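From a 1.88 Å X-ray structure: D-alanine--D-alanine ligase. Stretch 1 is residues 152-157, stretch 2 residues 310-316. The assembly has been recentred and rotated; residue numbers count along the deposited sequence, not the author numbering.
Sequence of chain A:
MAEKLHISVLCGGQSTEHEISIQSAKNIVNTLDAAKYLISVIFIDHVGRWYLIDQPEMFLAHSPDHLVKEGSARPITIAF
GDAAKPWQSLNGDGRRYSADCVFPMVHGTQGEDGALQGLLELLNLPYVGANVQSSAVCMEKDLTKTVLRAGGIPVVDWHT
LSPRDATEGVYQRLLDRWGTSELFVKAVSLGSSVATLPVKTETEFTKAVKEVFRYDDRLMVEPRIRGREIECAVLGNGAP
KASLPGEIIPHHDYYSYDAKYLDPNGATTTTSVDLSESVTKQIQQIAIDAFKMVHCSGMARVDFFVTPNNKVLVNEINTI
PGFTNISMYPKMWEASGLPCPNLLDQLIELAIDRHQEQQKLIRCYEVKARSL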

# COMPACT_ATOMS: atom_id res chain seq x y z
N GLY A 152 7.58 14.42 13.65
CA GLY A 152 7.46 15.72 14.29
C GLY A 152 6.37 16.63 13.74
O GLY A 152 6.32 17.81 14.08
N ILE A 153 5.50 16.10 12.89
CA ILE A 153 4.40 16.93 12.40
C ILE A 153 3.24 16.93 13.38
O ILE A 153 2.81 15.89 13.86
N PRO A 154 2.75 18.13 13.71
CA PRO A 154 1.67 18.29 14.69
C PRO A 154 0.39 17.67 14.14
O PRO A 154 0.00 18.04 13.03
N VAL A 155 -0.22 16.74 14.86
CA VAL A 155 -1.50 16.17 14.41
C VAL A 155 -2.54 16.20 15.52
O VAL A 155 -2.20 16.27 16.71
N VAL A 156 -3.80 16.16 15.13
CA VAL A 156 -4.88 15.96 16.08
C VAL A 156 -4.66 14.59 16.72
O VAL A 156 -4.44 13.61 16.02
N ASP A 157 -4.70 14.54 18.05
CA ASP A 157 -4.39 13.29 18.73
C ASP A 157 -5.45 12.25 18.42
O ASP A 157 -6.55 12.59 17.98
N ASN A 310 -4.58 29.43 17.31
CA ASN A 310 -3.79 29.34 16.08
C ASN A 310 -2.80 28.18 16.02
O ASN A 310 -1.77 28.27 15.35
N LYS A 311 -3.09 27.08 16.69
CA LYS A 311 -2.24 25.91 16.54
C LYS A 311 -2.69 25.14 15.30
O LYS A 311 -3.87 24.83 15.15
N VAL A 312 -1.74 24.85 14.42
CA VAL A 312 -2.04 24.17 13.17
C VAL A 312 -1.80 22.66 13.32
O VAL A 312 -0.69 22.22 13.62
N LEU A 313 -2.86 21.89 13.09
CA LEU A 313 -2.86 20.46 13.33
C LEU A 313 -3.34 19.71 12.11
O LEU A 313 -4.43 19.97 11.59
N VAL A 314 -2.53 18.76 11.65
CA VAL A 314 -2.95 17.94 10.54
C VAL A 314 -4.00 16.97 11.05
O VAL A 314 -3.83 16.36 12.11
N ASN A 315 -5.10 16.83 10.32
CA ASN A 315 -6.06 15.78 10.64
C ASN A 315 -6.02 14.62 9.65
O ASN A 315 -6.20 13.47 10.03
N GLU A 316 -5.80 14.94 8.38
CA GLU A 316 -5.93 13.93 7.34
C GLU A 316 -5.18 14.35 6.08
O GLU A 316 -5.02 15.53 5.82

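Two backbone hydrogen bonds hold these stretches together, both made by V314. Its N donates to P154 O (3.0 Å, N-H...O angle 170°), and its O accepts from V156 N (3.0 Å, 162°). The pair brackets V155 and forms a single beta bridge, bringing V155 CA and V314 CA to 4.5 Å. Proline suits position 154 because this bridge asks only for its carbonyl, so the missing N-H costs nothing here. Between the two bonds, V155 CA lies 3.3 Å from V314 O in a CA-H...O contact. No side chain forms a hydrogen bond across the interface; N315 OD1 approaches V156 CB at 3.5 Å, but its hydrogen bond is made elsewhere in the structure.

Around this polar center the packing is apolar. P154 points toward stretch 2, its ring puckered C-gamma exo. Its CB sits 3.5 Å from V312 O and 3.9 Å from L313 CD2, a compact, rigid surface that fits closely against the strand. L313, in the m,t rotamer, points sideways and reaches both P154 and V156, whose CG2 lies 3.9 Å from L313 CB; a long branched side chain can span these two neighbors. V156 is itself sideways, with chi1 t.

I153 (m,t) and V314 (t), both buried and sideways, meet through their CG2 atoms at 3.7 Å, a contact suited to beta-branched residues, which carry methyl groups close to the backbone. V155, chi1 m, points away overall, yet its CG1 still comes within 4.1 Å of V314 CB. At the exposed margin, K311 (t,p,t,t) starts out sideways, but its aliphatic chain brings CE to 4.0 Å from P154 CB. Lysine fits such a border: its long chain lets the end of the side chain, CE and NZ alike, come up to the proline ring, with K311 NZ 4.0 Å from P154 CG, while the residue stays exposed.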

# COMPACT_ATOMS: atom_id res chain seq x y z
CB ILE A 153 3.97 16.53 10.97
CG1 ILE A 153 5.06 16.97 9.99
CG2 ILE A 153 2.63 17.15 10.61
CD1 ILE A 153 4.87 16.48 8.59
CB PRO A 154 1.49 19.81 14.79
CG PRO A 154 2.72 20.40 14.13
CD PRO A 154 3.15 19.41 13.10
CB VAL A 155 -1.34 14.71 13.90
CG1 VAL A 155 -0.29 14.65 12.81
CG2 VAL A 155 -0.97 13.81 15.05
CB VAL A 156 -6.25 15.99 15.38
CG1 VAL A 156 -7.37 15.66 16.37
CG2 VAL A 156 -6.47 17.35 14.72
CB ASP A 157 -4.24 13.49 20.25
CG ASP A 157 -3.52 12.31 20.92
OD1 ASP A 157 -2.78 11.57 20.22
OD2 ASP A 157 -3.69 12.12 22.14
CB ASN A 310 -3.08 30.66 15.81
CG ASN A 310 -4.03 31.75 15.42
OD1 ASN A 310 -4.89 31.55 14.57
ND2 ASN A 310 -3.92 32.89 16.07
CB LYS A 311 -2.29 25.03 17.78
CG LYS A 311 -1.49 23.74 17.67
CD LYS A 311 0.02 23.97 17.63
CE LYS A 311 0.78 22.64 17.47
NZ LYS A 311 2.25 22.82 17.27
CB VAL A 312 -1.19 24.75 12.03
CG1 VAL A 312 -1.54 24.08 10.69
CG2 VAL A 312 -1.39 26.25 11.95
CB LEU A 313 -3.79 20.13 14.49
CG LEU A 313 -3.48 20.82 15.82
CD1 LEU A 313 -4.57 20.49 16.85
CD2 LEU A 313 -2.09 20.39 16.31
CB VAL A 314 -1.78 17.15 9.90
CG1 VAL A 314 -2.31 16.25 8.81
CG2 VAL A 314 -0.73 18.11 9.34
CB ASN A 315 -7.48 16.32 10.70
CG ASN A 315 -8.40 15.41 11.49
OD1 ASN A 315 -8.02 14.88 12.54
ND2 ASN A 315 -9.61 15.21 10.99
CB GLU A 316 -7.42 13.69 7.02
CG GLU A 316 -7.68 12.66 5.94
CD GLU A 316 -9.16 12.28 5.82
OE1 GLU A 316 -10.01 13.02 6.35
OE2 GLU A 316 -9.46 11.25 5.19